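Local coordinates for arsenate Reductase (Corynebacterium glutamicum, PDB 3T38), which reduces arsenate to arsenite in a thioredoxin-dependent reaction and so helps the bacterium survive arsenic stress, at residues 16-21 against 33-38; 40-45 against 57-62; 149-154 against 172-177. All coordinates share one frame; numbering follows the deposited sequence.

Interaction 1 of 3, residues 16-21 against 33-38. With D1D ((4S,5S)-1,2-dithiane-4,5-diol), chain C.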
loop_
_atom_site.group_PDB
_atom_site.type_symbol
_atom_site.label_atom_id
_atom_site.label_comp_id
_atom_site.label_asym_id
_atom_site.label_seq_id
_atom_site.Cartn_x
_atom_site.Cartn_y
_atom_site.Cartn_z
ATOM N N ARG A 16 -4.778 -5.969 19.508
ATOM C CA ARG A 16 -5.144 -7.322 19.950
ATOM C C ARG A 16 -4.853 -8.399 18.898
ATOM O O ARG A 16 -4.250 -9.417 19.212
ATOM C CB ARG A 16 -6.570 -7.413 20.490
ATOM C CG ARG A 16 -6.927 -8.805 21.036
ATOM C CD ARG A 16 -8.457 -9.036 21.198
ATOM N NE ARG A 16 -9.191 -8.589 20.010
ATOM C CZ ARG A 16 -9.230 -9.263 18.866
ATOM N NH1 ARG A 16 -8.604 -10.435 18.765
ATOM N NH2 ARG A 16 -9.915 -8.789 17.823
ATOM N N ILE A 17 -5.232 -8.112 17.656
ATOM C CA ILE A 17 -4.919 -8.914 16.465
ATOM C C ILE A 17 -3.407 -9.100 16.198
ATOM O O ILE A 17 -2.954 -10.210 15.886
ATOM C CB ILE A 17 -5.650 -8.316 15.199
ATOM C CG1 ILE A 17 -7.176 -8.364 15.362
ATOM C CG2 ILE A 17 -5.282 -9.073 13.922
ATOM C CD1 ILE A 17 -7.878 -7.340 14.487
ATOM N N ALA A 18 -2.611 -8.049 16.335
ATOM C CA ALA A 18 -1.161 -8.198 16.208
ATOM C C ALA A 18 -0.556 -9.126 17.287
ATOM O O ALA A 18 0.317 -9.927 16.981
ATOM C CB ALA A 18 -0.495 -6.850 16.258
ATOM N N ASN A 19 -1.033 -9.025 18.521
ATOM C CA ASN A 19 -0.521 -9.856 19.625
ATOM C C ASN A 19 -0.764 -11.305 19.255
ATOM O O ASN A 19 0.177 -12.085 19.116
ATOM C CB ASN A 19 -1.156 -9.474 20.992
ATOM C CG ASN A 19 -0.728 -10.427 22.154
ATOM O OD1 ASN A 19 -0.116 -11.481 21.923
ATOM N ND2 ASN A 19 -1.064 -10.049 23.410
ATOM N N GLU A 20 -2.026 -11.625 18.997
ATOM C CA GLU A 20 -2.418 -12.948 18.542
ATOM C C GLU A 20 -1.640 -13.460 17.320
ATOM O O GLU A 20 -1.245 -14.600 17.260
ATOM C CB GLU A 20 -3.953 -13.024 18.419
ATOM C CG GLU A 20 -4.577 -13.448 19.812
ATOM C CD GLU A 20 -5.962 -12.835 20.202
ATOM O OE1 GLU A 20 -6.644 -12.182 19.358
ATOM O OE2 GLU A 20 -6.363 -13.036 21.384
ATOM N N LEU A 21 -1.395 -12.593 16.342
ATOM C CA LEU A 21 -0.670 -12.987 15.152
ATOM C C LEU A 21 0.825 -13.150 15.459
ATOM O O LEU A 21 1.468 -14.026 14.914
ATOM C CB LEU A 21 -0.835 -11.898 14.129
ATOM C CG LEU A 21 -1.235 -12.253 12.714
ATOM C CD1 LEU A 21 -2.102 -13.532 12.545
ATOM C CD2 LEU A 21 -1.900 -10.999 12.135
ATOM N N THR A 33 7.818 -7.510 12.167
ATOM C CA THR A 33 7.206 -7.693 10.836
ATOM C C THR A 33 5.691 -7.956 10.947
ATOM O O THR A 33 4.914 -7.280 10.275
ATOM C CB THR A 33 7.955 -8.763 10.032
ATOM O OG1 THR A 33 9.309 -8.331 9.879
ATOM C CG2 THR A 33 7.362 -8.986 8.668
ATOM N N ILE A 34 5.309 -8.880 11.821
ATOM C CA ILE A 34 3.934 -9.226 12.110
ATOM C C ILE A 34 3.086 -8.031 12.524
ATOM O O ILE A 34 1.963 -7.843 11.949
ATOM C CB ILE A 34 3.750 -10.282 13.240
ATOM C CG1 ILE A 34 4.551 -11.563 12.967
ATOM C CG2 ILE A 34 2.236 -10.594 13.427
ATOM C CD1 ILE A 34 4.239 -12.150 11.594
ATOM N N ASN A 35 3.569 -7.255 13.506
ATOM C CA ASN A 35 2.884 -6.010 13.837
ATOM C C ASN A 35 2.720 -5.019 12.652
ATOM O O ASN A 35 1.637 -4.474 12.471
ATOM C CB ASN A 35 3.449 -5.398 15.127
ATOM C CG ASN A 35 3.219 -6.335 16.334
ATOM O OD1 ASN A 35 2.646 -7.439 16.162
ATOM N ND2 ASN A 35 3.686 -5.944 17.539
ATOM N N ARG A 36 3.745 -4.809 11.817
ATOM C CA ARG A 36 3.553 -3.927 10.646
ATOM C C ARG A 36 2.549 -4.475 9.702
ATOM O O ARG A 36 1.810 -3.726 9.045
ATOM C CB ARG A 36 4.858 -3.729 9.836
ATOM C CG ARG A 36 5.915 -2.949 10.617
ATOM C CD ARG A 36 5.469 -1.461 10.726
ATOM N NE ARG A 36 4.642 -1.221 11.878
ATOM C CZ ARG A 36 3.715 -0.258 11.970
ATOM N NH1 ARG A 36 3.449 0.539 10.942
ATOM N NH2 ARG A 36 3.027 -0.117 13.091
ATOM N N TYR A 37 2.513 -5.792 9.589
ATOM C CA TYR A 37 1.591 -6.434 8.679
ATOM C C TYR A 37 0.179 -6.040 8.937
ATOM O O TYR A 37 -0.572 -5.636 8.020
ATOM C CB TYR A 37 1.733 -7.948 8.662
ATOM C CG TYR A 37 2.458 -8.356 7.425
ATOM C CD1 TYR A 37 1.758 -8.748 6.271
ATOM C CD2 TYR A 37 3.841 -8.362 7.382
ATOM C CE1 TYR A 37 2.457 -9.118 5.086
ATOM C CE2 TYR A 37 4.538 -8.746 6.203
ATOM C CZ TYR A 37 3.846 -9.114 5.088
ATOM O OH TYR A 37 4.566 -9.455 3.944
ATOM N N ILE A 38 -0.204 -6.098 10.185
ATOM C CA ILE A 38 -1.578 -5.737 10.469
ATOM C C ILE A 38 -1.909 -4.234 10.373
ATOM O O ILE A 38 -2.955 -3.871 9.831
ATOM C CB ILE A 38 -2.017 -6.375 11.742
ATOM C CG1 ILE A 38 -3.349 -5.826 12.171
ATOM C CG2 ILE A 38 -0.965 -6.185 12.802
ATOM C CD1 ILE A 38 -3.316 -5.400 13.573
HETATM S S1 D1D C . 4.970 -2.334 4.627
HETATM C C1 D1D C . 6.363 -2.628 5.765
HETATM C C2 D1D C . 6.610 -4.092 5.824
HETATM O O2 D1D C . 7.493 -4.318 6.848
HETATM C C3 D1D C . 5.379 -4.756 6.395
HETATM O O3 D1D C . 5.907 -5.764 7.120
HETATM C C4 D1D C . 4.405 -5.381 5.433
HETATM S S4 D1D C . 3.430 -4.035 4.684
#
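The side-chain oxygen OD1 of N35 lies 3.2 Å from CB of A18 and close to A18 O, neither contact being a hydrogen bond. A chi1 of -63° puts N35 CG beside the backbone N, and OD1 ends that branch against the A18 methyl. A18 and N35 also mark the closest backbone pair, their CA atoms 5.2 Å apart, a spacing that the small alanine permits.

The remaining contact is apolar. I38 brings CG2 to within 3.6 Å of A18 CB, and its CD1 lies 4.1 Å from I17 CB. One turn away, I34 CG2 presses on L21 CB at 3.4 Å, tighter than an ordinary carbon-carbon contact.

The far side of 33-38 carries part of the dithiane-diol pocket: C4 of D1D sits 3.4 Å above the plane of the Y37 ring, displaced toward its rim, while R36 CB approaches D1D O3. R36 NH2 forms a salt bridge with D148, and T33 OG1 a hydrogen bond with T33, both of the second subunit.

Helices 10-24 and 31-49, consecutive in the helical N-terminal part, run roughly antiparallel, at 142° between segment directions and with axes 8.9 Å apart; helix 55-73 packs against both, K64 beside L21 and L67 beside I34.

Interaction 2 of 3, residues 40-45 against 57-62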
loop_
_atom_site.group_PDB
_atom_site.type_symbol
_atom_site.label_atom_id
_atom_site.label_comp_id
_atom_site.label_asym_id
_atom_site.label_seq_id
_atom_site.Cartn_x
_atom_site.Cartn_y
_atom_site.Cartn_z
ATOM N N GLU A 40 -0.209 -1.827 8.733
ATOM C CA GLU A 40 -0.008 -1.362 7.382
ATOM C C GLU A 40 -1.125 -1.854 6.497
ATOM O O GLU A 40 -1.611 -1.129 5.615
ATOM C CB GLU A 40 1.373 -1.741 6.829
ATOM C CG GLU A 40 2.513 -1.086 7.613
ATOM C CD GLU A 40 2.490 0.476 7.574
ATOM O OE1 GLU A 40 1.715 1.084 6.807
ATOM O OE2 GLU A 40 3.275 1.105 8.314
ATOM N N SER A 41 -1.557 -3.100 6.707
ATOM C CA SER A 41 -2.694 -3.574 5.937
ATOM C C SER A 41 -3.990 -2.783 6.145
ATOM O O SER A 41 -4.716 -2.500 5.174
ATOM C CB SER A 41 -2.955 -5.041 6.223
ATOM O OG SER A 41 -1.993 -5.790 5.540
ATOM N N TYR A 42 -4.274 -2.477 7.413
ATOM C CA TYR A 42 -5.380 -1.621 7.819
ATOM C C TYR A 42 -5.359 -0.263 7.117
ATOM O O TYR A 42 -6.348 0.177 6.568
ATOM C CB TYR A 42 -5.280 -1.385 9.293
ATOM C CG TYR A 42 -6.405 -0.496 9.824
ATOM C CD1 TYR A 42 -6.158 0.833 10.169
ATOM C CD2 TYR A 42 -7.676 -1.011 10.005
ATOM C CE1 TYR A 42 -7.163 1.633 10.663
ATOM C CE2 TYR A 42 -8.701 -0.232 10.481
ATOM C CZ TYR A 42 -8.444 1.098 10.806
ATOM O OH TYR A 42 -9.463 1.877 11.278
ATOM N N VAL A 43 -4.211 0.384 7.166
ATOM C CA VAL A 43 -4.024 1.687 6.575
ATOM C C VAL A 43 -4.138 1.608 5.085
ATOM O O VAL A 43 -4.924 2.417 4.488
ATOM C CB VAL A 43 -2.745 2.436 7.084
ATOM C CG1 VAL A 43 -2.527 3.712 6.239
ATOM C CG2 VAL A 43 -2.931 2.836 8.555
ATOM N N SER A 44 -3.502 0.599 4.482
ATOM C CA SER A 44 -3.709 0.337 3.042
ATOM C C SER A 44 -5.170 0.290 2.624
ATOM O O SER A 44 -5.592 0.924 1.623
ATOM C CB SER A 44 -3.050 -0.994 2.648
ATOM O OG SER A 44 -1.652 -0.687 2.619
ATOM N N LEU A 45 -5.949 -0.498 3.359
ATOM C CA LEU A 45 -7.365 -0.614 2.978
ATOM C C LEU A 45 -8.103 0.658 3.262
ATOM O O LEU A 45 -9.034 1.048 2.502
ATOM C CB LEU A 45 -8.005 -1.821 3.661
ATOM C CG LEU A 45 -7.450 -3.179 3.130
ATOM C CD1 LEU A 45 -8.046 -4.307 3.977
ATOM C CD2 LEU A 45 -7.803 -3.382 1.680
ATOM N N ILE A 57 -11.679 -6.098 10.373
ATOM C CA ILE A 57 -11.910 -7.488 9.996
ATOM C C ILE A 57 -11.295 -7.793 8.631
ATOM O O ILE A 57 -10.649 -8.833 8.473
ATOM C CB ILE A 57 -13.459 -7.874 9.991
ATOM C CG1 ILE A 57 -14.112 -7.595 11.337
ATOM C CG2 ILE A 57 -13.703 -9.349 9.557
ATOM C CD1 ILE A 57 -15.614 -8.002 11.441
ATOM N N LEU A 58 -11.523 -6.931 7.640
ATOM C CA LEU A 58 -10.925 -7.084 6.328
ATOM C C LEU A 58 -9.394 -6.955 6.433
ATOM O O LEU A 58 -8.644 -7.594 5.663
ATOM C CB LEU A 58 -11.400 -5.964 5.381
ATOM C CG LEU A 58 -12.797 -5.877 4.720
ATOM C CD1 LEU A 58 -12.654 -4.853 3.533
ATOM C CD2 LEU A 58 -13.328 -7.241 4.214
ATOM N N ALA A 59 -8.929 -6.064 7.318
ATOM C CA ALA A 59 -7.454 -5.915 7.493
ATOM C C ALA A 59 -6.802 -7.194 8.018
ATOM O O ALA A 59 -5.730 -7.576 7.536
ATOM C CB ALA A 59 -7.101 -4.761 8.397
ATOM N N GLU A 60 -7.441 -7.812 9.016
ATOM C CA GLU A 60 -6.999 -9.078 9.604
ATOM C C GLU A 60 -6.979 -10.196 8.560
ATOM O O GLU A 60 -6.020 -10.952 8.501
ATOM C CB GLU A 60 -7.907 -9.527 10.752
ATOM C CG GLU A 60 -7.410 -10.840 11.348
ATOM C CD GLU A 60 -8.206 -11.321 12.527
ATOM O OE1 GLU A 60 -9.283 -10.765 12.789
ATOM O OE2 GLU A 60 -7.744 -12.258 13.215
ATOM N N GLY A 61 -8.018 -10.261 7.733
ATOM C CA GLY A 61 -8.066 -11.245 6.644
ATOM C C GLY A 61 -6.960 -11.044 5.609
ATOM O O GLY A 61 -6.227 -11.979 5.275
ATOM N N PHE A 62 -6.864 -9.826 5.102
ATOM C CA PHE A 62 -5.762 -9.394 4.227
ATOM C C PHE A 62 -4.339 -9.615 4.810
ATOM O O PHE A 62 -3.477 -10.196 4.169
ATOM C CB PHE A 62 -5.962 -7.914 3.942
ATOM C CG PHE A 62 -5.122 -7.383 2.862
ATOM C CD1 PHE A 62 -4.698 -8.190 1.813
ATOM C CD2 PHE A 62 -4.773 -6.033 2.868
ATOM C CE1 PHE A 62 -3.934 -7.626 0.776
ATOM C CE2 PHE A 62 -3.999 -5.479 1.865
ATOM C CZ PHE A 62 -3.589 -6.281 0.811
#
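Aliphatic packing begins at Y42 and A59, the closest backbone pair, with CA atoms 4.8 Å apart. The methyl CB of A59 rests 3.6 Å from Y42 CA, directly against the backbone of 40-45. CG of Y42 is anti to its backbone N (chi1 -180°); A59 CB is found at the edge of the Y42 ring, near the ring plane. A second aliphatic pair is L45 CD1 with L58 CB, at 4.0 Å. The same L45 methyl also meets the backbone, 3.7 Å from L58 O.

The aromatic contribution comes from F62. Its CD2 atom lies 3.9 Å from L45 CD1, the two side chains crossing obliquely, and S41 OG approaches the same CD2 atom. F62 also makes a cation-pi contact with R66, a residue of the ligand pocket.

Polar groups serve partners beyond this interface, and no hydrogen bond joins the two segments. S41 OG is bonded to Y37 O and R66 NH1, while the hydroxyl of Y42 is bonded to H10. E40, on another face of its helix, touches D1D and reaches D148 of the second subunit.

With segment axes 8.5 Å apart and at 122° between their N-to-C directions, helix 31-49 is packed obliquely on helix 55-73, the next helix of the helical N-terminal part. Helix 10-24 completes this group, L14 meeting Y42 and I17 meeting E60, while F142 of a loop abuts L58 and F62.

Interaction 3 of 3, residues 149-154 against 172-177; sequences DVIRAS and KHYLDW
K172 extends toward 149-154 with CD and CE in nearly anti positions, then turns at its last bond (chi4 -63°), which places NZ among three backbone carbonyl oxygens. The shortest bond runs from NZ to R152 O, 2.7 Å; the donor stands well above that carbonyl plane, 57° out of it. The bond from NZ to S154 O is 2.8 Å long and differs in geometry, since here the donor lies in the carbonyl plane and the C=O...N angle is 149°. A third, weak bond reaches I151 O at 3.3 Å, an oxygen that also accepts the backbone N of S154.

K172 CG and CD also pass close to S154 O, each at 3.4 Å. Thus a single ammonium group gathers carbonyls at the C-terminal end of helix 148-153, where a positive charge would be expected to interact favourably with the helix dipole.

A smaller contact lies alongside: Y174 OH approaches I151 CG2 at 3.6 Å, the two side chains crossing at about a right angle. The hydroxyl is hydrogen-bonded to Y169 N, with a weak bond to P167 O.

Backbone hydrogen bonds of V157 with H173 and L175 pair strand 173-176 with strand 156-159, which follows the helix. K172, just before strand 173-176 at one edge of the sheet, ties it through NZ to the end of helix 148-153, within the parallel sheet, strand order 2-1-3-4, of the low molecular weight tyrosine phosphatase fold.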
loop_
_atom_site.group_PDB
_atom_site.type_symbol
_atom_site.label_atom_id
_atom_site.label_comp_id
_atom_site.label_asym_id
_atom_site.label_seq_id
_atom_site.Cartn_x
_atom_site.Cartn_y
_atom_site.Cartn_z
ATOM N N ASP A 149 4.545 -9.370 -1.320
ATOM C CA ASP A 149 4.551 -10.731 -0.767
ATOM C C ASP A 149 3.744 -11.688 -1.677
ATOM O O ASP A 149 4.183 -12.796 -1.942
ATOM C CB ASP A 149 3.996 -10.781 0.653
ATOM C CG ASP A 149 2.863 -9.808 0.866
ATOM O OD1 ASP A 149 2.010 -9.551 -0.064
ATOM O OD2 ASP A 149 2.887 -9.192 1.937
ATOM N N VAL A 150 2.581 -11.255 -2.169
ATOM C CA VAL A 150 1.742 -12.148 -2.979
ATOM C C VAL A 150 2.262 -12.411 -4.383
ATOM O O VAL A 150 1.930 -13.451 -4.953
ATOM C CB VAL A 150 0.228 -11.769 -2.981
ATOM C CG1 VAL A 150 -0.235 -11.646 -1.493
ATOM C CG2 VAL A 150 -0.026 -10.472 -3.747
ATOM N N ILE A 151 3.091 -11.504 -4.906
ATOM C CA ILE A 151 3.744 -11.745 -6.139
ATOM C C ILE A 151 4.792 -12.810 -5.918
ATOM O O ILE A 151 4.853 -13.782 -6.662
ATOM C CB ILE A 151 4.368 -10.472 -6.741
ATOM C CG1 ILE A 151 3.290 -9.393 -7.051
ATOM C CG2 ILE A 151 5.121 -10.828 -8.047
ATOM C CD1 ILE A 151 3.946 -7.920 -7.224
ATOM N N ARG A 152 5.585 -12.669 -4.867
ATOM C CA ARG A 152 6.681 -13.635 -4.568
ATOM C C ARG A 152 6.154 -15.053 -4.346
ATOM O O ARG A 152 6.810 -16.067 -4.691
ATOM C CB ARG A 152 7.452 -13.196 -3.356
ATOM C CG ARG A 152 8.330 -11.961 -3.566
ATOM C CD ARG A 152 9.224 -11.709 -2.354
ATOM N NE ARG A 152 10.079 -10.526 -2.464
ATOM C CZ ARG A 152 11.394 -10.584 -2.632
ATOM N NH1 ARG A 152 12.024 -11.762 -2.743
ATOM N NH2 ARG A 152 12.083 -9.468 -2.732
ATOM N N ALA A 153 4.966 -15.131 -3.748
ATOM C CA ALA A 153 4.430 -16.457 -3.440
ATOM C C ALA A 153 3.933 -17.100 -4.750
ATOM O O ALA A 153 3.816 -18.280 -4.796
ATOM C CB ALA A 153 3.274 -16.320 -2.424
ATOM N N SER A 154 3.547 -16.304 -5.764
ATOM C CA SER A 154 2.740 -16.794 -6.850
ATOM C C SER A 154 3.573 -17.661 -7.847
ATOM O O SER A 154 4.741 -17.353 -8.111
ATOM C CB SER A 154 2.070 -15.606 -7.553
ATOM O OG SER A 154 1.100 -15.016 -6.698
ATOM N N LYS A 172 8.598 -18.009 -12.369
ATOM C CA LYS A 172 7.171 -17.779 -12.431
ATOM C C LYS A 172 6.631 -17.642 -13.862
ATOM O O LYS A 172 7.318 -17.112 -14.735
ATOM C CB LYS A 172 6.828 -16.472 -11.692
ATOM C CG LYS A 172 7.233 -16.400 -10.241
ATOM C CD LYS A 172 6.799 -15.083 -9.562
ATOM C CE LYS A 172 7.568 -14.966 -8.192
ATOM N NZ LYS A 172 7.135 -16.091 -7.361
ATOM N N HIS A 173 5.358 -18.019 -14.042
ATOM C CA HIS A 173 4.604 -17.766 -15.296
ATOM C C HIS A 173 3.866 -16.433 -15.295
ATOM O O HIS A 173 2.886 -16.271 -14.620
ATOM C CB HIS A 173 3.665 -18.963 -15.644
ATOM C CG HIS A 173 4.377 -20.268 -15.580
ATOM N ND1 HIS A 173 5.316 -20.635 -16.514
ATOM C CD2 HIS A 173 4.383 -21.243 -14.635
ATOM C CE1 HIS A 173 5.846 -21.796 -16.173
ATOM N NE2 HIS A 173 5.294 -22.189 -15.038
ATOM N N TYR A 174 4.387 -15.473 -16.026
ATOM C CA TYR A 174 3.693 -14.215 -16.265
ATOM C C TYR A 174 2.845 -14.309 -17.556
ATOM O O TYR A 174 3.356 -14.517 -18.662
ATOM C CB TYR A 174 4.700 -13.053 -16.317
ATOM C CG TYR A 174 5.269 -12.696 -14.963
ATOM C CD1 TYR A 174 6.358 -13.379 -14.417
ATOM C CD2 TYR A 174 4.704 -11.667 -14.219
ATOM C CE1 TYR A 174 6.873 -13.026 -13.152
ATOM C CE2 TYR A 174 5.207 -11.299 -12.978
ATOM C CZ TYR A 174 6.283 -11.997 -12.448
ATOM O OH TYR A 174 6.739 -11.611 -11.207
ATOM N N LEU A 175 1.552 -14.151 -17.369
ATOM C CA LEU A 175 0.564 -14.190 -18.424
ATOM C C LEU A 175 -0.095 -12.794 -18.487
ATOM O O LEU A 175 -0.325 -12.168 -17.437
ATOM C CB LEU A 175 -0.494 -15.291 -18.109
ATOM C CG LEU A 175 -0.441 -16.791 -18.538
ATOM C CD1 LEU A 175 0.943 -17.426 -18.775
ATOM C CD2 LEU A 175 -1.313 -17.706 -17.651
ATOM N N ASP A 176 -0.362 -12.318 -19.704
ATOM C CA ASP A 176 -1.031 -11.042 -19.966
ATOM C C ASP A 176 -2.337 -11.261 -20.745
ATOM O O ASP A 176 -2.310 -11.668 -21.900
ATOM C CB ASP A 176 -0.094 -10.152 -20.817
ATOM C CG ASP A 176 -0.542 -8.696 -20.867
ATOM O OD1 ASP A 176 -1.725 -8.387 -20.672
ATOM O OD2 ASP A 176 0.302 -7.837 -21.126
ATOM N N TRP A 177 -3.474 -11.002 -20.099
ATOM C CA TRP A 177 -4.790 -11.263 -20.679
ATOM C C TRP A 177 -5.511 -10.003 -21.182
ATOM O O TRP A 177 -6.741 -9.989 -21.247
ATOM C CB TRP A 177 -5.694 -11.955 -19.662
ATOM C CG TRP A 177 -5.439 -13.428 -19.487
ATOM C CD1 TRP A 177 -4.425 -14.151 -20.030
ATOM C CD2 TRP A 177 -6.179 -14.321 -18.674
ATOM N NE1 TRP A 177 -4.497 -15.455 -19.622
ATOM C CE2 TRP A 177 -5.567 -15.593 -18.790
ATOM C CE3 TRP A 177 -7.326 -14.182 -17.866
ATOM C CZ2 TRP A 177 -6.045 -16.720 -18.130
ATOM C CZ3 TRP A 177 -7.810 -15.305 -17.208
ATOM C CH2 TRP A 177 -7.163 -16.554 -17.329
#

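Overall arrangement
Interactions 1 and 2 are buried helix-helix contacts sharing helix 31-49, and they touch where I17 CG2 meets E60 CG at 3.8 Å. Both close on an alanine, and neither contains a cross-segment hydrogen bond. Interaction 3, only partly buried, instead joins a helix end to a strand through a lysine ammonium group and backbone carbonyls. It belongs to the low molecular weight phosphatase part, whereas the other two lie in the helical N-terminal part. The centre of interaction 3 lies 26 Å from that of interaction 1 and 22 Å from that of interaction 2, yet a probable hydrogen bond of 2.6 Å from Y37 OH to D149 OD2 connects interactions 1 and 3. All three also reach the second subunit.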